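Local coordinates for protein mitomycin biosynthesis 6-O-methyltransferase (Streptomyces lavendulae, PDB 3GWZ) that methylates the quinone hydroxyl of 6-demethylmitomycins A and B with S-adenosyl-L-methionine, giving mitomycins A and B, at residues Lys51-Pro64 with Leu88-Phe101. Numbering follows the deposited sequence. Where two conformers were deposited one is given.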
# COMPACT_ATOMS: atom_id res chain seq x y z
N LYS A 51 16.53 -18.88 9.78
CA LYS A 51 16.03 -18.32 8.54
C LYS A 51 14.61 -17.77 8.73
O LYS A 51 14.28 -16.67 8.27
CB LYS A 51 16.03 -19.37 7.44
CG LYS A 51 15.82 -18.77 6.06
CD LYS A 51 15.53 -19.84 4.99
CE LYS A 51 16.75 -20.69 4.67
NZ LYS A 51 16.41 -21.83 3.76
N ALA A 52 13.78 -18.55 9.39
CA ALA A 52 12.42 -18.12 9.69
C ALA A 52 12.41 -16.88 10.57
O ALA A 52 11.67 -15.93 10.31
CB ALA A 52 11.63 -19.26 10.36
N ARG A 53 13.24 -16.87 11.62
CA ARG A 53 13.24 -15.75 12.55
C ARG A 53 13.73 -14.48 11.85
O ARG A 53 13.26 -13.39 12.14
CB ARG A 53 14.10 -16.05 13.79
CG ARG A 53 13.71 -15.21 15.02
CD ARG A 53 12.32 -15.63 15.54
NE ARG A 53 11.81 -14.77 16.62
CZ ARG A 53 10.52 -14.54 16.82
NH1 ARG A 53 9.61 -15.08 16.01
NH2 ARG A 53 10.13 -13.77 17.83
N ALA A 54 14.66 -14.63 10.92
CA ALA A 54 15.12 -13.46 10.17
C ALA A 54 13.97 -12.84 9.37
O ALA A 54 13.84 -11.62 9.27
CB ALA A 54 16.30 -13.82 9.26
N ILE A 55 13.12 -13.69 8.80
CA ILE A 55 11.93 -13.21 8.11
C ILE A 55 10.99 -12.51 9.10
O ILE A 55 10.43 -11.45 8.80
CB ILE A 55 11.20 -14.34 7.35
CG1 ILE A 55 12.00 -14.73 6.10
CG2 ILE A 55 9.77 -13.91 6.99
CD1 ILE A 55 11.33 -15.75 5.21
N HIS A 56 10.83 -13.08 10.29
CA HIS A 56 9.96 -12.46 11.29
C HIS A 56 10.42 -11.04 11.59
O HIS A 56 9.62 -10.11 11.65
CB HIS A 56 9.91 -13.29 12.57
CG HIS A 56 9.36 -14.67 12.36
ND1 HIS A 56 9.70 -15.74 13.15
CD2 HIS A 56 8.52 -15.15 11.42
CE1 HIS A 56 9.08 -16.83 12.72
NE2 HIS A 56 8.36 -16.50 11.66
N VAL A 57 11.73 -10.87 11.77
CA VAL A 57 12.28 -9.56 12.10
C VAL A 57 12.12 -8.61 10.92
O VAL A 57 11.81 -7.43 11.12
CB VAL A 57 13.75 -9.64 12.54
CG1 VAL A 57 14.32 -8.24 12.72
CG2 VAL A 57 13.85 -10.41 13.85
N ALA A 58 12.33 -9.10 9.70
CA ALA A 58 12.13 -8.25 8.52
C ALA A 58 10.69 -7.73 8.41
O ALA A 58 10.46 -6.57 8.04
CB ALA A 58 12.54 -8.99 7.23
N VAL A 59 9.70 -8.56 8.72
CA VAL A 59 8.33 -8.09 8.67
C VAL A 59 7.98 -7.22 9.87
O VAL A 59 7.25 -6.25 9.75
CB VAL A 59 7.28 -9.21 8.48
CG1 VAL A 59 7.53 -9.95 7.16
CG2 VAL A 59 7.29 -10.16 9.66
N GLU A 60 8.52 -7.57 11.04
CA GLU A 60 8.27 -6.76 12.23
C GLU A 60 8.79 -5.33 12.04
O GLU A 60 8.13 -4.36 12.43
CB GLU A 60 8.88 -7.40 13.48
CG GLU A 60 8.60 -6.60 14.74
CD GLU A 60 9.22 -7.21 15.99
OE1 GLU A 60 9.08 -6.60 17.06
OE2 GLU A 60 9.83 -8.30 15.89
N LEU A 61 9.96 -5.20 11.44
CA LEU A 61 10.56 -3.89 11.19
C LEU A 61 9.92 -3.15 10.02
O LEU A 61 10.04 -1.92 9.92
CB LEU A 61 12.06 -4.04 10.93
CG LEU A 61 12.87 -4.43 12.17
CD1 LEU A 61 14.36 -4.47 11.86
CD2 LEU A 61 12.58 -3.47 13.31
N GLY A 62 9.27 -3.88 9.12
CA GLY A 62 8.62 -3.28 7.97
C GLY A 62 9.53 -3.09 6.77
O GLY A 62 9.32 -2.18 5.96
N VAL A 63 10.53 -3.95 6.62
CA VAL A 63 11.47 -3.81 5.50
C VAL A 63 10.82 -3.91 4.11
O VAL A 63 11.02 -3.01 3.29
CB VAL A 63 12.70 -4.76 5.62
CG1 VAL A 63 13.61 -4.63 4.40
CG2 VAL A 63 13.47 -4.44 6.89
N PRO A 64 10.01 -4.96 3.85
CA PRO A 64 9.41 -5.12 2.51
C PRO A 64 8.60 -3.91 2.05
O PRO A 64 8.62 -3.57 0.86
CB PRO A 64 8.48 -6.33 2.69
CG PRO A 64 9.08 -7.10 3.84
CD PRO A 64 9.61 -6.05 4.76
N LEU A 88 21.43 -4.62 10.64
CA LEU A 88 20.44 -4.75 9.59
C LEU A 88 21.11 -5.19 8.29
O LEU A 88 20.57 -6.01 7.55
CB LEU A 88 19.69 -3.43 9.37
CG LEU A 88 18.51 -3.55 8.40
CD1 LEU A 88 17.54 -4.63 8.88
CD2 LEU A 88 17.81 -2.21 8.22
N ARG A 89 22.30 -4.66 8.03
CA ARG A 89 23.09 -5.08 6.87
C ARG A 89 23.43 -6.58 6.91
O ARG A 89 23.29 -7.27 5.92
CB ARG A 89 24.37 -4.23 6.73
CG ARG A 89 25.20 -4.57 5.49
CD ARG A 89 26.37 -3.61 5.30
NE ARG A 89 25.89 -2.25 5.04
CZ ARG A 89 26.01 -1.25 5.91
NH1 ARG A 89 26.63 -1.45 7.06
NH2 ARG A 89 25.53 -0.06 5.60
N ARG A 90 23.88 -7.06 8.07
CA ARG A 90 24.12 -8.49 8.24
C ARG A 90 22.84 -9.27 7.97
O ARG A 90 22.85 -10.27 7.24
CB ARG A 90 24.64 -8.79 9.66
CG ARG A 90 26.05 -8.24 9.95
CD ARG A 90 26.31 -8.12 11.45
NE ARG A 90 26.55 -9.42 12.08
CZ ARG A 90 26.97 -9.58 13.33
NH1 ARG A 90 27.19 -8.52 14.09
NH2 ARG A 90 27.17 -10.80 13.82
N LEU A 91 21.73 -8.82 8.54
CA LEU A 91 20.45 -9.52 8.36
C LEU A 91 20.04 -9.56 6.89
O LEU A 91 19.62 -10.60 6.39
CB LEU A 91 19.33 -8.86 9.16
CG LEU A 91 18.06 -9.73 9.27
CD1 LEU A 91 18.21 -10.74 10.39
CD2 LEU A 91 16.82 -8.88 9.49
N LEU A 92 20.14 -8.42 6.22
CA LEU A 92 19.75 -8.34 4.82
C LEU A 92 20.66 -9.18 3.90
O LEU A 92 20.18 -9.80 2.96
CB LEU A 92 19.70 -6.88 4.36
CG LEU A 92 18.55 -6.06 4.97
CD1 LEU A 92 18.66 -4.59 4.63
CD2 LEU A 92 17.20 -6.60 4.51
N ARG A 93 21.96 -9.18 4.18
CA ARG A 93 22.89 -10.02 3.42
C ARG A 93 22.50 -11.48 3.54
O ARG A 93 22.45 -12.20 2.55
CB ARG A 93 24.33 -9.87 3.94
CG ARG A 93 25.01 -8.57 3.62
CD ARG A 93 26.52 -8.74 3.73
NE ARG A 93 26.90 -9.72 4.75
CZ ARG A 93 27.25 -9.41 5.99
NH1 ARG A 93 27.29 -8.13 6.37
NH2 ARG A 93 27.58 -10.36 6.85
N LEU A 94 22.22 -11.91 4.77
CA LEU A 94 21.84 -13.29 5.01
C LEU A 94 20.56 -13.65 4.28
O LEU A 94 20.48 -14.68 3.61
CB LEU A 94 21.69 -13.55 6.51
CG LEU A 94 21.08 -14.90 6.90
CD1 LEU A 94 21.99 -16.08 6.49
CD2 LEU A 94 20.84 -14.91 8.40
N LEU A 95 19.54 -12.81 4.43
CA LEU A 95 18.27 -13.08 3.78
C LEU A 95 18.44 -13.18 2.27
O LEU A 95 17.91 -14.10 1.64
CB LEU A 95 17.25 -12.00 4.16
CG LEU A 95 16.64 -12.14 5.56
CD1 LEU A 95 15.88 -10.88 5.93
CD2 LEU A 95 15.73 -13.37 5.66
N ALA A 96 19.17 -12.25 1.68
CA ALA A 96 19.39 -12.26 0.23
C ALA A 96 20.08 -13.56 -0.20
O ALA A 96 19.77 -14.12 -1.25
CB ALA A 96 20.20 -11.04 -0.19
N THR A 97 21.01 -14.03 0.63
CA THR A 97 21.74 -15.27 0.38
C THR A 97 20.80 -16.47 0.32
O THR A 97 21.07 -17.45 -0.38
CB THR A 97 22.84 -15.49 1.45
OG1 THR A 97 23.78 -14.41 1.39
CG2 THR A 97 23.60 -16.77 1.19
N VAL A 98 19.68 -16.41 1.04
CA VAL A 98 18.74 -17.52 1.00
C VAL A 98 17.51 -17.19 0.16
O VAL A 98 16.49 -17.88 0.24
CB VAL A 98 18.34 -18.02 2.41
CG1 VAL A 98 19.58 -18.55 3.15
CG2 VAL A 98 17.66 -16.93 3.19
N GLY A 99 17.60 -16.14 -0.65
CA GLY A 99 16.58 -15.88 -1.66
C GLY A 99 15.55 -14.80 -1.33
O GLY A 99 14.69 -14.49 -2.15
N VAL A 100 15.63 -14.23 -0.13
CA VAL A 100 14.65 -13.23 0.29
C VAL A 100 15.27 -11.84 0.20
O VAL A 100 16.24 -11.54 0.89
CB VAL A 100 14.17 -13.49 1.73
CG1 VAL A 100 13.16 -12.43 2.17
CG2 VAL A 100 13.56 -14.88 1.82
N PHE A 101 14.67 -10.98 -0.64
CA PHE A 101 15.29 -9.73 -1.10
C PHE A 101 16.45 -10.05 -2.03
O PHE A 101 17.03 -11.14 -1.95
CB PHE A 101 15.81 -8.86 0.06
CG PHE A 101 14.78 -8.48 1.08
CD1 PHE A 101 14.85 -8.98 2.38
CD2 PHE A 101 13.76 -7.60 0.77
CE1 PHE A 101 13.93 -8.64 3.33
CE2 PHE A 101 12.82 -7.25 1.72
CZ PHE A 101 12.90 -7.77 3.01
O HOH W 1 15.62 -20.34 1.20
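Lys-51 meets Val-98 in two ways: its aliphatic chain lies along the valine, and its amine reaches the valine backbone through water. Lys-51 CG passes 3.9 Å from Val-98 CG2. The chain bends at chi3 (-70°), and CE packs against Val-98 CB. A water accepts from Lys-51 NZ (3.1 Å) and donates to Val-98 O (2.8 Å). No direct hydrogen bond joins the segments; the remaining packing is apolar. Helices 51-61 and 88-97 approach to 10.4 Å between axes, crossing at -123°. Ala-54 CB touches both Leu-95 CD2, at 3.7 Å, and Leu-91 CD1. Leu-95 CD1 also reaches Ala-58 CB.

Schellman motifs end both helices, with Gly-62 and Gly-99 at positive phi. Val-63, Pro-64, Val-100 and Phe-101, just past these glycines, add to the packing. Val-63 CG1, anti to the backbone N (chi1 178°), comes 3.5 Å from Phe-101 CZ. Ala-58 CB sits at the ring edge, and Pro-64 CG approaches CZ obliquely. Asn-113 hydrogen-bonds Gly-99 O and Phe-101 N.

This packing belongs to the dimerisation domain. Arg-90 salt-bridges Asp-322 of the second subunit, and Arg-53 hydrogen-bonds its Trp-143 and Glu-144 backbone. The largely buried, apolar interface implies cohesion by close hydrocarbon packing, with a water link at Lys-51.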